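Local structure of lipoxygenase (Cyanothece sp., 5EK8) at residues Tyr243-Glu248 / Gly581-Tyr586; Phe277-Tyr282 / Leu290-Ala295; Trp339-Arg344 / Gly594-Glu599; Phe346-Leu351 / Tyr586-Leu591. The protein probably catalyses the stereospecific insertion of molecular oxygen into polyunsaturated fatty acids at a non-heme iron, acting as a 9R-lipoxygenase. One frame throughout, in Å; residues are numbered along the deposited sequence.

Overall arrangement
Following the chain from the N terminus, contact 1 opens first, at 243-248 just before and into helix 247-256. Contact 2 comes next and closes at once, where 277-282, leaving strand 272-277, meets 290-295 at the start of strand 291-300; it is nested inside the long loop of contact 1. Helix 337-377 then supplies the first halves of contacts 3 and 4. All three long-range loops close in the connection between helices 577-581 and 608-623: contact 1 at 581-586, contact 4 at 586-591, and contact 3 at 594-599. Contact 4 thus nests inside contact 3, while contact 1 crosses both and shares Y586 with contact 4. H291 and S595 join contact 2 to contact 3.

Contact 1. Residues Tyr243-Glu248 / Gly581-Tyr586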
loop_
_atom_site.group_PDB
_atom_site.type_symbol
_atom_site.label_atom_id
_atom_site.label_comp_id
_atom_site.label_asym_id
_atom_site.label_seq_id
_atom_site.Cartn_x
_atom_site.Cartn_y
_atom_site.Cartn_z
ATOM N N TYR A 243 -15.947 7.335 28.081
ATOM C CA TYR A 243 -14.832 6.414 28.277
ATOM C C TYR A 243 -13.681 6.724 27.319
ATOM O O TYR A 243 -12.516 6.722 27.716
ATOM C CB TYR A 243 -15.267 4.949 28.109
ATOM C CG TYR A 243 -14.077 4.014 28.066
ATOM C CD1 TYR A 243 -13.140 4.019 29.093
ATOM C CD2 TYR A 243 -13.866 3.158 26.991
ATOM C CE1 TYR A 243 -12.028 3.197 29.060
ATOM C CE2 TYR A 243 -12.754 2.321 26.951
ATOM C CZ TYR A 243 -11.836 2.346 27.991
ATOM O OH TYR A 243 -10.721 1.529 27.972
ATOM N N THR A 244 -14.003 7.001 26.059
ATOM C CA THR A 244 -12.960 7.201 25.061
ATOM C C THR A 244 -12.217 8.523 25.231
ATOM O O THR A 244 -11.165 8.717 24.627
ATOM C CB THR A 244 -13.515 7.127 23.619
ATOM O OG1 THR A 244 -14.441 8.197 23.386
ATOM C CG2 THR A 244 -14.191 5.787 23.380
ATOM N N ARG A 245 -12.746 9.426 26.052
ATOM C CA ARG A 245 -12.051 10.686 26.325
ATOM C C ARG A 245 -11.124 10.569 27.546
ATOM O O ARG A 245 -10.397 11.508 27.872
ATOM C CB ARG A 245 -13.046 11.832 26.538
ATOM C CG ARG A 245 -14.168 11.918 25.516
ATOM C CD ARG A 245 -13.681 12.142 24.097
ATOM N NE ARG A 245 -14.270 11.161 23.182
ATOM C CZ ARG A 245 -15.255 11.409 22.318
ATOM N NH1 ARG A 245 -15.781 12.618 22.226
ATOM N NH2 ARG A 245 -15.712 10.439 21.537
ATOM N N SER A 246 -11.138 9.410 28.203
ATOM C CA SER A 246 -10.352 9.195 29.421
ATOM C C SER A 246 -8.859 8.998 29.148
ATOM O O SER A 246 -8.456 8.753 28.015
ATOM C CB SER A 246 -10.890 7.988 30.187
ATOM O OG SER A 246 -10.692 6.797 29.449
ATOM N N ASP A 247 -8.048 9.102 30.199
ATOM C CA ASP A 247 -6.598 8.948 30.090
ATOM C C ASP A 247 -6.180 7.520 29.739
ATOM O O ASP A 247 -5.243 7.309 28.958
ATOM C CB ASP A 247 -5.913 9.374 31.392
ATOM C CG ASP A 247 -5.995 10.869 31.634
ATOM O OD1 ASP A 247 -5.641 11.315 32.749
ATOM O OD2 ASP A 247 -6.425 11.597 30.712
ATOM N N GLU A 248 -6.870 6.551 30.333
ATOM C CA GLU A 248 -6.593 5.138 30.095
ATOM C C GLU A 248 -6.709 4.817 28.609
ATOM O O GLU A 248 -5.853 4.138 28.024
ATOM C CB GLU A 248 -7.555 4.258 30.902
ATOM C CG GLU A 248 -7.484 4.438 32.423
ATOM C CD GLU A 248 -8.130 5.730 32.905
ATOM O OE1 GLU A 248 -8.852 6.372 32.115
ATOM O OE2 GLU A 248 -7.910 6.108 34.072
ATOM N N GLY A 581 -10.850 7.574 13.756
ATOM C CA GLY A 581 -11.314 8.802 13.138
ATOM C C GLY A 581 -12.737 8.808 12.620
ATOM O O GLY A 581 -13.126 9.734 11.909
ATOM N N GLY A 582 -13.513 7.788 12.975
ATOM C CA GLY A 582 -14.901 7.705 12.555
ATOM C C GLY A 582 -15.803 8.720 13.235
ATOM O O GLY A 582 -16.833 9.111 12.687
ATOM N N GLU A 583 -15.411 9.154 14.430
ATOM C CA GLU A 583 -16.192 10.121 15.196
ATOM C C GLU A 583 -15.521 11.495 15.231
ATOM O O GLU A 583 -14.453 11.666 15.820
ATOM C CB GLU A 583 -16.419 9.613 16.618
ATOM C CG GLU A 583 -17.134 10.603 17.516
ATOM C CD GLU A 583 -17.287 10.099 18.939
ATOM O OE1 GLU A 583 -16.413 9.325 19.393
ATOM O OE2 GLU A 583 -18.287 10.471 19.597
ATOM N N LEU A 584 -16.183 12.466 14.609
ATOM C CA LEU A 584 -15.652 13.813 14.413
ATOM C C LEU A 584 -15.296 14.533 15.707
ATOM O O LEU A 584 -14.276 15.225 15.783
ATOM C CB LEU A 584 -16.660 14.651 13.627
ATOM C CG LEU A 584 -17.048 14.071 12.266
ATOM C CD1 LEU A 584 -18.434 14.541 11.841
ATOM C CD2 LEU A 584 -16.008 14.454 11.224
ATOM N N ALA A 585 -16.132 14.376 16.727
ATOM C CA ALA A 585 -15.891 15.058 17.994
ATOM C C ALA A 585 -14.601 14.571 18.658
ATOM O O ALA A 585 -13.972 15.287 19.442
ATOM C CB ALA A 585 -17.072 14.863 18.927
ATOM N N TYR A 586 -14.215 13.345 18.330
ATOM C CA TYR A 586 -13.109 12.673 18.996
ATOM C C TYR A 586 -11.797 12.832 18.234
ATOM O O TYR A 586 -10.716 12.871 18.831
ATOM C CB TYR A 586 -13.447 11.193 19.172
ATOM C CG TYR A 586 -12.319 10.344 19.703
ATOM C CD1 TYR A 586 -11.942 10.405 21.037
ATOM C CD2 TYR A 586 -11.636 9.468 18.869
ATOM C CE1 TYR A 586 -10.907 9.622 21.524
ATOM C CE2 TYR A 586 -10.607 8.679 19.347
ATOM C CZ TYR A 586 -10.248 8.756 20.675
ATOM O OH TYR A 586 -9.214 7.975 21.148
#
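R245 and E583 reach toward each other tip to tip, joining the turn that leads into helix 247-256 to the loop after helix 577-581, in the helical catalytic domain of the lipoxygenase fold. Their salt bridge runs from R245 NH2 to E583 OE1, 2.5 Å apart. The carboxylate lies at the edge of the guanidinium; the planes are turned 72° apart, and one nitrogen, R245 NH2, approaches both oxygens, with E583 OE2 at 3.2 Å. E583 arrives fully stretched, its CG anti to the backbone N (chi1 176°). R245 instead bends at chi2 and chi3 and curls back on its own turn, where its NE donates a hydrogen bond of 3.0 Å to T244 OG1. Arginine suits this place because its several N-H groups can serve different partners at once: NH1 forms a further salt bridge with E599. The two carboxylates, of E583 and E599, probably balance its charge.

Y586 packs against the R245 side chain without making a true stack. Its CB sits over one face of the R245 guanidinium, 3.4 Å above the plane and toward the rim, whereas its ring is inclined by 40° and receives R245 CD at its edge. Among the outside neighbours, T233 OG1 is hydrogen-bonded to E583 OE1, and Y249 and R253 of helix 247-256 also touch Y586. On the same ring, Y586 CE1 comes to 3.2 Å from the backbone oxygen of T244.

Contact 2. Residues Phe277-Tyr282 / Leu290-Ala295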
loop_
_atom_site.group_PDB
_atom_site.type_symbol
_atom_site.label_atom_id
_atom_site.label_comp_id
_atom_site.label_asym_id
_atom_site.label_seq_id
_atom_site.Cartn_x
_atom_site.Cartn_y
_atom_site.Cartn_z
ATOM N N PHE A 277 5.491 15.247 17.915
ATOM C CA PHE A 277 5.098 15.619 16.570
ATOM C C PHE A 277 5.422 17.091 16.348
ATOM O O PHE A 277 4.770 17.974 16.910
ATOM C CB PHE A 277 3.616 15.333 16.337
ATOM C CG PHE A 277 3.272 13.870 16.393
ATOM C CD1 PHE A 277 3.820 12.982 15.479
ATOM C CD2 PHE A 277 2.399 13.384 17.357
ATOM C CE1 PHE A 277 3.513 11.640 15.528
ATOM C CE2 PHE A 277 2.086 12.041 17.411
ATOM C CZ PHE A 277 2.640 11.167 16.494
ATOM N N ILE A 278 6.451 17.334 15.539
ATOM C CA ILE A 278 6.905 18.686 15.227
ATOM C C ILE A 278 6.847 18.937 13.722
ATOM O O ILE A 278 7.358 18.149 12.929
ATOM C CB ILE A 278 8.342 18.940 15.738
ATOM C CG1 ILE A 278 8.346 19.126 17.256
ATOM C CG2 ILE A 278 8.933 20.164 15.074
ATOM C CD1 ILE A 278 8.610 17.859 18.026
ATOM N N TRP A 279 6.226 20.047 13.342
ATOM C CA TRP A 279 5.922 20.315 11.941
ATOM C C TRP A 279 6.689 21.516 11.398
ATOM O O TRP A 279 6.330 22.067 10.356
ATOM C CB TRP A 279 4.414 20.536 11.769
ATOM C CG TRP A 279 3.591 19.515 12.493
ATOM C CD1 TRP A 279 3.169 19.571 13.793
ATOM C CD2 TRP A 279 3.100 18.278 11.965
ATOM N NE1 TRP A 279 2.444 18.443 14.105
ATOM C CE2 TRP A 279 2.388 17.635 12.999
ATOM C CE3 TRP A 279 3.193 17.651 10.718
ATOM C CZ2 TRP A 279 1.772 16.397 12.825
ATOM C CZ3 TRP A 279 2.582 16.418 10.548
ATOM C CH2 TRP A 279 1.878 15.808 11.594
ATOM N N ASP A 280 7.751 21.911 12.097
ATOM C CA ASP A 280 8.546 23.073 11.697
ATOM C C ASP A 280 9.073 22.957 10.264
ATOM O O ASP A 280 9.348 23.964 9.607
ATOM C CB ASP A 280 9.716 23.280 12.659
ATOM C CG ASP A 280 9.264 23.603 14.065
ATOM O OD1 ASP A 280 10.031 23.342 15.015
ATOM O OD2 ASP A 280 8.134 24.109 14.221
ATOM N N ASN A 281 9.183 21.720 9.787
ATOM C CA ASN A 281 9.709 21.423 8.459
ATOM C C ASN A 281 8.721 21.624 7.306
ATOM O O ASN A 281 9.107 21.577 6.138
ATOM C CB ASN A 281 10.201 19.978 8.426
ATOM C CG ASN A 281 11.634 19.861 7.984
ATOM O OD1 ASN A 281 12.444 20.764 8.200
ATOM N ND2 ASN A 281 11.960 18.740 7.357
ATOM N N TYR A 282 7.448 21.839 7.627
ATOM C CA TYR A 282 6.397 21.721 6.616
ATOM C C TYR A 282 5.536 22.966 6.432
ATOM O O TYR A 282 5.368 23.775 7.347
ATOM C CB TYR A 282 5.512 20.524 6.954
ATOM C CG TYR A 282 6.336 19.308 7.291
ATOM C CD1 TYR A 282 7.050 18.640 6.305
ATOM C CD2 TYR A 282 6.429 18.842 8.597
ATOM C CE1 TYR A 282 7.825 17.535 6.601
ATOM C CE2 TYR A 282 7.200 17.728 8.907
ATOM C CZ TYR A 282 7.898 17.082 7.902
ATOM O OH TYR A 282 8.668 15.980 8.196
ATOM N N LEU A 290 -1.685 24.383 13.057
ATOM C CA LEU A 290 -0.606 23.403 13.168
ATOM C C LEU A 290 -0.057 23.387 14.585
ATOM O O LEU A 290 0.231 24.441 15.154
ATOM C CB LEU A 290 0.521 23.716 12.185
ATOM C CG LEU A 290 0.811 22.721 11.063
ATOM C CD1 LEU A 290 2.142 23.058 10.407
ATOM C CD2 LEU A 290 0.804 21.297 11.584
ATOM N N HIS A 291 0.099 22.197 15.156
ATOM C CA HIS A 291 0.572 22.096 16.532
ATOM C C HIS A 291 1.768 21.164 16.702
ATOM O O HIS A 291 1.689 19.964 16.430
ATOM C CB HIS A 291 -0.563 21.633 17.448
ATOM C CG HIS A 291 -1.807 22.456 17.330
ATOM N ND1 HIS A 291 -1.938 23.697 17.918
ATOM C CD2 HIS A 291 -2.975 22.218 16.688
ATOM C CE1 HIS A 291 -3.133 24.187 17.642
ATOM N NE2 HIS A 291 -3.780 23.313 16.893
ATOM N N ASN A 292 2.881 21.731 17.149
ATOM C CA ASN A 292 3.979 20.929 17.652
ATOM C C ASN A 292 3.570 20.380 19.010
ATOM O O ASN A 292 3.641 21.083 20.018
ATOM C CB ASN A 292 5.269 21.745 17.760
ATOM C CG ASN A 292 5.805 22.179 16.410
ATOM O OD1 ASN A 292 5.485 21.594 15.377
ATOM N ND2 ASN A 292 6.631 23.212 16.415
ATOM N N VAL A 293 3.109 19.135 19.032
ATOM C CA VAL A 293 2.609 18.554 20.272
ATOM C C VAL A 293 3.498 17.424 20.756
ATOM O O VAL A 293 3.937 16.573 19.979
ATOM C CB VAL A 293 1.162 18.032 20.127
ATOM C CG1 VAL A 293 0.211 19.186 19.964
ATOM C CG2 VAL A 293 1.039 17.081 18.953
ATOM N N GLU A 294 3.776 17.428 22.052
ATOM C CA GLU A 294 4.600 16.385 22.635
ATOM C C GLU A 294 3.905 15.815 23.860
ATOM O O GLU A 294 3.553 16.549 24.782
ATOM C CB GLU A 294 5.985 16.930 22.987
ATOM C CG GLU A 294 6.701 17.550 21.793
ATOM C CD GLU A 294 8.165 17.845 22.060
ATOM O OE1 GLU A 294 8.472 18.973 22.512
ATOM O OE2 GLU A 294 9.004 16.949 21.812
ATOM N N ALA A 295 3.685 14.505 23.859
ATOM C CA ALA A 295 3.002 13.866 24.978
ATOM C C ALA A 295 3.992 13.084 25.815
ATOM O O ALA A 295 4.773 12.309 25.291
ATOM C CB ALA A 295 1.886 12.956 24.489
#
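N292 OD1 takes a hydrogen bond of 2.7 Å from the backbone N of W279, and the same side-chain amide gives its ND2 to OD2 of D280 at 2.8 Å. One asparagine thereby serves both a donor and an acceptor where strand 272-277 leaves its antiparallel partner 291-300, the two forming a beta hairpin with a long connection. The N-H of W279 points almost straight at OD1 (169°), although that donor is tilted 30° from the carbonyl plane. D280 OD2 is met on its syn side but from out of the carboxylate plane, with the carboxylate turned 75° from the amide. The amide of N292 lies nearly parallel to the indole of W279 as the two side chains slide past each other in opposite directions.

F277 and V293 are an antiparallel hydrogen-bonded pair: F277 N donates to V293 O at 2.9 Å, and the return bond from V293 N is weak. Beyond F277 the chain leaves the strand and makes a type I turn from W279 to Y282, and side-chain groups now pair with backbone ones. The indole suits this spot because it offers both a flat apolar face and an N-H. L290 CD2 lies over that face in a CH-pi contact, 3.7 Å from the centroid of the W279 five-membered ring. Farther out, the W279 ring meets F352 of helix 337-377, and V293 rests on I345 and A349 of the same helix. At the edge of the indole, W279 NE1 makes a weak hydrogen bond of 2.9 Å to H291 O.

Contact 3. Residues Trp339-Arg344 / Gly594-Glu599; sequences WLQAKR and GSFGSE
Near the start of helix 337-377, the long helix that farther on carries the iron ligands H359 and H364, Q341 and R344 face the irregular loop segment 594-599. Q341 comes closest in backbone terms, opposite F596. Its CG lies anti to the carbonyl carbon (chi1 -71°) and the chain beyond is extended, which carries the amide up to the loop. There NE2 lies 3.1 Å from the carbonyl oxygen of G597, while OE1 is in the plane of the F596 ring at its edge, 3.4 Å from CD1. The amide and ring planes stand 76° apart, so the polar group meets the weakly positive hydrogen rim of the phenyl ring rather than its electron-rich face. G597 has a nearly fully stretched backbone (phi 164°), a conformation best suited to glycine, and its carbonyl faces the Q341 amide.

A water completes this end of the interface: its oxygen donates to the backbone atoms Q341 O at 2.9 Å and S595 O at 2.8 Å. One turn along the helix, R344 is straight from CG to NE and brings NH1 to within 3.3 Å of E599 CA. This is contact with the backbone and CB, not a charge pair: the E599 carboxylate turns elsewhere, to a salt bridge with R245, and R344 NH1 is 6.3 Å from E599 OE1. Elsewhere in the loop, S595 OG is hydrogen-bonded to H291 NE2. This is loop-on-helix packing at the surface of the catalytic domain, where an irregular connection runs across the long central helix of the lipoxygenase fold.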
loop_
_atom_site.group_PDB
_atom_site.type_symbol
_atom_site.label_atom_id
_atom_site.label_comp_id
_atom_site.label_asym_id
_atom_site.label_seq_id
_atom_site.Cartn_x
_atom_site.Cartn_y
_atom_site.Cartn_z
ATOM N N TRP A 339 -6.913 20.149 29.458
ATOM C CA TRP A 339 -6.284 18.837 29.368
ATOM C C TRP A 339 -6.974 17.992 28.293
ATOM O O TRP A 339 -6.312 17.421 27.418
ATOM C CB TRP A 339 -6.318 18.125 30.722
ATOM C CG TRP A 339 -5.846 16.703 30.673
ATOM C CD1 TRP A 339 -6.569 15.592 30.982
ATOM C CD2 TRP A 339 -4.547 16.238 30.279
ATOM N NE1 TRP A 339 -5.802 14.464 30.818
ATOM C CE2 TRP A 339 -4.556 14.834 30.381
ATOM C CE3 TRP A 339 -3.376 16.873 29.854
ATOM C CZ2 TRP A 339 -3.444 14.054 30.076
ATOM C CZ3 TRP A 339 -2.271 16.097 29.548
ATOM C CH2 TRP A 339 -2.314 14.704 29.660
ATOM N N LEU A 340 -8.304 17.926 28.352
ATOM C CA LEU A 340 -9.068 17.171 27.353
ATOM C C LEU A 340 -8.821 17.674 25.922
ATOM O O LEU A 340 -8.645 16.885 24.979
ATOM C CB LEU A 340 -10.564 17.232 27.674
ATOM C CG LEU A 340 -11.015 16.467 28.921
ATOM C CD1 LEU A 340 -12.329 17.016 29.454
ATOM C CD2 LEU A 340 -11.129 14.985 28.614
ATOM N N GLN A 341 -8.801 18.994 25.772
ATOM C CA GLN A 341 -8.559 19.633 24.482
ATOM C C GLN A 341 -7.134 19.368 23.984
ATOM O O GLN A 341 -6.914 19.158 22.786
ATOM C CB GLN A 341 -8.831 21.138 24.585
ATOM C CG GLN A 341 -10.314 21.470 24.735
ATOM C CD GLN A 341 -10.561 22.800 25.425
ATOM O OE1 GLN A 341 -9.632 23.563 25.690
ATOM N NE2 GLN A 341 -11.822 23.078 25.730
ATOM N N ALA A 342 -6.176 19.361 24.909
ATOM C CA ALA A 342 -4.807 18.976 24.575
ATOM C C ALA A 342 -4.770 17.545 24.039
ATOM O O ALA A 342 -4.118 17.266 23.024
ATOM C CB ALA A 342 -3.897 19.115 25.787
ATOM N N LYS A 343 -5.479 16.643 24.714
ATOM C CA LYS A 343 -5.512 15.243 24.293
ATOM C C LYS A 343 -6.114 15.097 22.897
ATOM O O LYS A 343 -5.642 14.296 22.081
ATOM C CB LYS A 343 -6.292 14.394 25.300
ATOM C CG LYS A 343 -5.463 13.925 26.483
ATOM C CD LYS A 343 -6.271 13.039 27.417
ATOM C CE LYS A 343 -7.434 13.800 28.035
ATOM N NZ LYS A 343 -8.088 13.035 29.135
ATOM N N ARG A 344 -7.148 15.882 22.615
ATOM C CA ARG A 344 -7.744 15.846 21.283
ATOM C C ARG A 344 -6.764 16.352 20.214
ATOM O O ARG A 344 -6.634 15.751 19.136
ATOM C CB ARG A 344 -9.032 16.666 21.250
ATOM C CG ARG A 344 -9.749 16.632 19.909
ATOM C CD ARG A 344 -11.005 17.465 19.965
ATOM N NE ARG A 344 -11.614 17.662 18.655
ATOM C CZ ARG A 344 -12.479 18.636 18.389
ATOM N NH1 ARG A 344 -12.816 19.496 19.342
ATOM N NH2 ARG A 344 -12.999 18.756 17.175
ATOM N N GLY A 594 -7.950 28.103 16.264
ATOM C CA GLY A 594 -7.361 28.089 17.592
ATOM C C GLY A 594 -7.292 26.695 18.174
ATOM O O GLY A 594 -6.518 26.441 19.098
ATOM N N SER A 595 -8.130 25.806 17.645
ATOM C CA SER A 595 -8.172 24.397 18.040
ATOM C C SER A 595 -8.559 24.181 19.500
ATOM O O SER A 595 -8.638 23.041 19.960
ATOM C CB SER A 595 -6.821 23.726 17.779
ATOM O OG SER A 595 -6.436 23.851 16.424
ATOM N N PHE A 596 -8.796 25.264 20.230
ATOM C CA PHE A 596 -9.144 25.160 21.641
ATOM C C PHE A 596 -10.600 25.521 21.892
ATOM O O PHE A 596 -11.045 26.625 21.579
ATOM C CB PHE A 596 -8.234 26.048 22.488
ATOM C CG PHE A 596 -6.931 25.404 22.856
ATOM C CD1 PHE A 596 -6.861 24.520 23.919
ATOM C CD2 PHE A 596 -5.773 25.693 22.150
ATOM C CE1 PHE A 596 -5.662 23.925 24.269
ATOM C CE2 PHE A 596 -4.566 25.103 22.495
ATOM C CZ PHE A 596 -4.512 24.217 23.556
ATOM N N GLY A 597 -11.336 24.575 22.464
ATOM C CA GLY A 597 -12.741 24.764 22.770
ATOM C C GLY A 597 -13.370 23.414 23.031
ATOM O O GLY A 597 -12.707 22.386 22.892
ATOM N N SER A 598 -14.641 23.412 23.418
ATOM C CA SER A 598 -15.378 22.168 23.614
ATOM C C SER A 598 -15.376 21.349 22.330
ATOM O O SER A 598 -15.248 21.899 21.237
ATOM C CB SER A 598 -16.814 22.455 24.057
ATOM O OG SER A 598 -17.561 21.258 24.170
ATOM N N GLU A 599 -15.523 20.035 22.453
ATOM C CA GLU A 599 -15.478 19.172 21.277
ATOM C C GLU A 599 -16.797 19.191 20.500
ATOM O O GLU A 599 -17.009 18.379 19.599
ATOM C CB GLU A 599 -15.117 17.740 21.676
ATOM C CG GLU A 599 -16.043 17.114 22.690
ATOM C CD GLU A 599 -15.831 15.622 22.806
ATOM O OE1 GLU A 599 -14.866 15.201 23.477
ATOM O OE2 GLU A 599 -16.626 14.861 22.216
HETATM O O HOH W 1 -8.994 20.530 21.254
#

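Contact 4. Residues Phe346-Leu351 / Tyr586-Leu591; sequences FRTAAL and YNSLAL
R347 lays its chain across the ring of Y586, the two side chains crossing at about a right angle while the guanidinium and ring planes stay within 11° of parallel. CD of R347 makes a CH-pi contact over the ring of Y586, 3.6 Å from its centroid, and the guanidinium follows over the rim near CE1. A bend at chi3 (-63°) sets NE where it can donate to the backbone oxygen of Y586, at 2.8 Å and 155°. Arginine can do both jobs, since its methylene groups pack on the aromatic face and its NE still reaches the backbone.

T348, the next residue, and L351, a turn further on, meet the following residues of the loop. T348 CB is 3.3 Å from S588 O, and T348 CG2 lies 4.0 Å from L591 CG, leaving its OG1 to bond back to I345 O within the helix. L351 CD2 packs on L589 CD2 at 3.7 Å.

Segment 346-351 lies on helix 337-377, which further on carries the iron ligands H359 and H364; 586-591 belongs to the loop between helices 577-581 and 608-623. Internal bonds hold that loop in shape: S588 OG donates to A590 O at 2.7 Å, and S588 N makes a weak bond to N587 OD1. N587 ND2 bonds to E580 O, while Q614 of helix 608-623 holds N587 O. Chemically, a charged guanidinium is stacked near-parallel at the rim of the Y586 ring with its NE bonded to a backbone carbonyl; this one directional bond fixes the R347 end, and apolar contacts of T348 and L351 make up most of the rest.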
loop_
_atom_site.group_PDB
_atom_site.type_symbol
_atom_site.label_atom_id
_atom_site.label_comp_id
_atom_site.label_asym_id
_atom_site.label_seq_id
_atom_site.Cartn_x
_atom_site.Cartn_y
_atom_site.Cartn_z
ATOM N N PHE A 346 -3.452 16.378 20.312
ATOM C CA PHE A 346 -2.502 15.293 20.120
ATOM C C PHE A 346 -3.082 14.224 19.211
ATOM O O PHE A 346 -2.412 13.769 18.285
ATOM C CB PHE A 346 -2.101 14.659 21.449
ATOM C CG PHE A 346 -1.076 13.568 21.303
ATOM C CD1 PHE A 346 0.275 13.870 21.296
ATOM C CD2 PHE A 346 -1.460 12.246 21.158
ATOM C CE1 PHE A 346 1.224 12.872 21.152
ATOM C CE2 PHE A 346 -0.517 11.246 21.015
ATOM C CZ PHE A 346 0.826 11.559 21.016
ATOM N N ARG A 347 -4.324 13.822 19.485
ATOM C CA ARG A 347 -4.984 12.792 18.682
ATOM C C ARG A 347 -5.008 13.141 17.198
ATOM O O ARG A 347 -4.796 12.279 16.344
ATOM C CB ARG A 347 -6.414 12.560 19.168
ATOM C CG ARG A 347 -6.535 11.541 20.273
ATOM C CD ARG A 347 -7.968 11.066 20.393
ATOM N NE ARG A 347 -8.892 12.135 20.773
ATOM C CZ ARG A 347 -9.124 12.506 22.028
ATOM N NH1 ARG A 347 -8.497 11.897 23.028
ATOM N NH2 ARG A 347 -9.978 13.487 22.284
ATOM N N THR A 348 -5.268 14.407 16.896
ATOM C CA THR A 348 -5.366 14.843 15.509
ATOM C C THR A 348 -3.994 14.865 14.841
ATOM O O THR A 348 -3.849 14.459 13.678
ATOM C CB THR A 348 -6.002 16.234 15.400
ATOM O OG1 THR A 348 -5.251 17.162 16.193
ATOM C CG2 THR A 348 -7.440 16.200 15.889
ATOM N N ALA A 349 -2.988 15.341 15.568
ATOM C CA ALA A 349 -1.629 15.304 15.028
ATOM C C ALA A 349 -1.226 13.855 14.750
ATOM O O ALA A 349 -0.593 13.552 13.732
ATOM C CB ALA A 349 -0.645 15.968 15.978
ATOM N N ALA A 350 -1.633 12.961 15.645
ATOM C CA ALA A 350 -1.306 11.547 15.527
ATOM C C ALA A 350 -2.068 10.897 14.382
ATOM O O ALA A 350 -1.593 9.931 13.787
ATOM C CB ALA A 350 -1.593 10.826 16.831
ATOM N N LEU A 351 -3.245 11.426 14.071
ATOM C CA LEU A 351 -4.062 10.846 13.012
ATOM C C LEU A 351 -3.537 11.277 11.651
ATOM O O LEU A 351 -3.417 10.461 10.736
ATOM C CB LEU A 351 -5.534 11.241 13.156
ATOM C CG LEU A 351 -6.477 10.503 12.198
ATOM C CD1 LEU A 351 -6.776 9.122 12.724
ATOM C CD2 LEU A 351 -7.767 11.273 11.968
ATOM N N TYR A 586 -14.215 13.345 18.330
ATOM C CA TYR A 586 -13.109 12.673 18.996
ATOM C C TYR A 586 -11.797 12.832 18.234
ATOM O O TYR A 586 -10.716 12.871 18.831
ATOM C CB TYR A 586 -13.447 11.193 19.172
ATOM C CG TYR A 586 -12.319 10.344 19.703
ATOM C CD1 TYR A 586 -11.942 10.405 21.037
ATOM C CD2 TYR A 586 -11.636 9.468 18.869
ATOM C CE1 TYR A 586 -10.907 9.622 21.524
ATOM C CE2 TYR A 586 -10.607 8.679 19.347
ATOM C CZ TYR A 586 -10.248 8.756 20.675
ATOM O OH TYR A 586 -9.214 7.975 21.148
ATOM N N ASN A 587 -11.898 12.937 16.916
ATOM C CA ASN A 587 -10.708 12.999 16.088
ATOM C C ASN A 587 -10.949 13.542 14.685
ATOM O O ASN A 587 -12.048 13.444 14.147
ATOM C CB ASN A 587 -10.079 11.612 15.990
ATOM C CG ASN A 587 -8.567 11.660 16.062
ATOM O OD1 ASN A 587 -7.969 12.723 15.906
ATOM N ND2 ASN A 587 -7.941 10.510 16.300
ATOM N N SER A 588 -9.905 14.131 14.113
ATOM C CA SER A 588 -9.926 14.589 12.730
ATOM C C SER A 588 -8.494 14.739 12.218
ATOM O O SER A 588 -7.532 14.557 12.970
ATOM C CB SER A 588 -10.689 15.906 12.601
ATOM O OG SER A 588 -10.206 16.861 13.525
ATOM N N LEU A 589 -8.348 15.063 10.938
ATOM C CA LEU A 589 -7.021 15.216 10.355
ATOM C C LEU A 589 -6.454 16.599 10.639
ATOM O O LEU A 589 -5.277 16.858 10.375
ATOM C CB LEU A 589 -7.066 14.953 8.849
ATOM C CG LEU A 589 -7.369 13.504 8.459
ATOM C CD1 LEU A 589 -7.618 13.378 6.961
ATOM C CD2 LEU A 589 -6.231 12.597 8.882
ATOM N N ALA A 590 -7.288 17.473 11.198
ATOM C CA ALA A 590 -6.877 18.829 11.554
ATOM C C ALA A 590 -7.935 19.543 12.389
ATOM O O ALA A 590 -9.068 19.078 12.505
ATOM C CB ALA A 590 -6.571 19.639 10.298
ATOM N N LEU A 591 -7.552 20.680 12.966
ATOM C CA LEU A 591 -8.484 21.541 13.688
ATOM C C LEU A 591 -8.365 22.979 13.183
ATOM O O LEU A 591 -7.444 23.305 12.429
ATOM C CB LEU A 591 -8.227 21.477 15.195
ATOM C CG LEU A 591 -8.389 20.112 15.877
ATOM C CD1 LEU A 591 -8.130 20.217 17.371
ATOM C CD2 LEU A 591 -9.766 19.527 15.623
#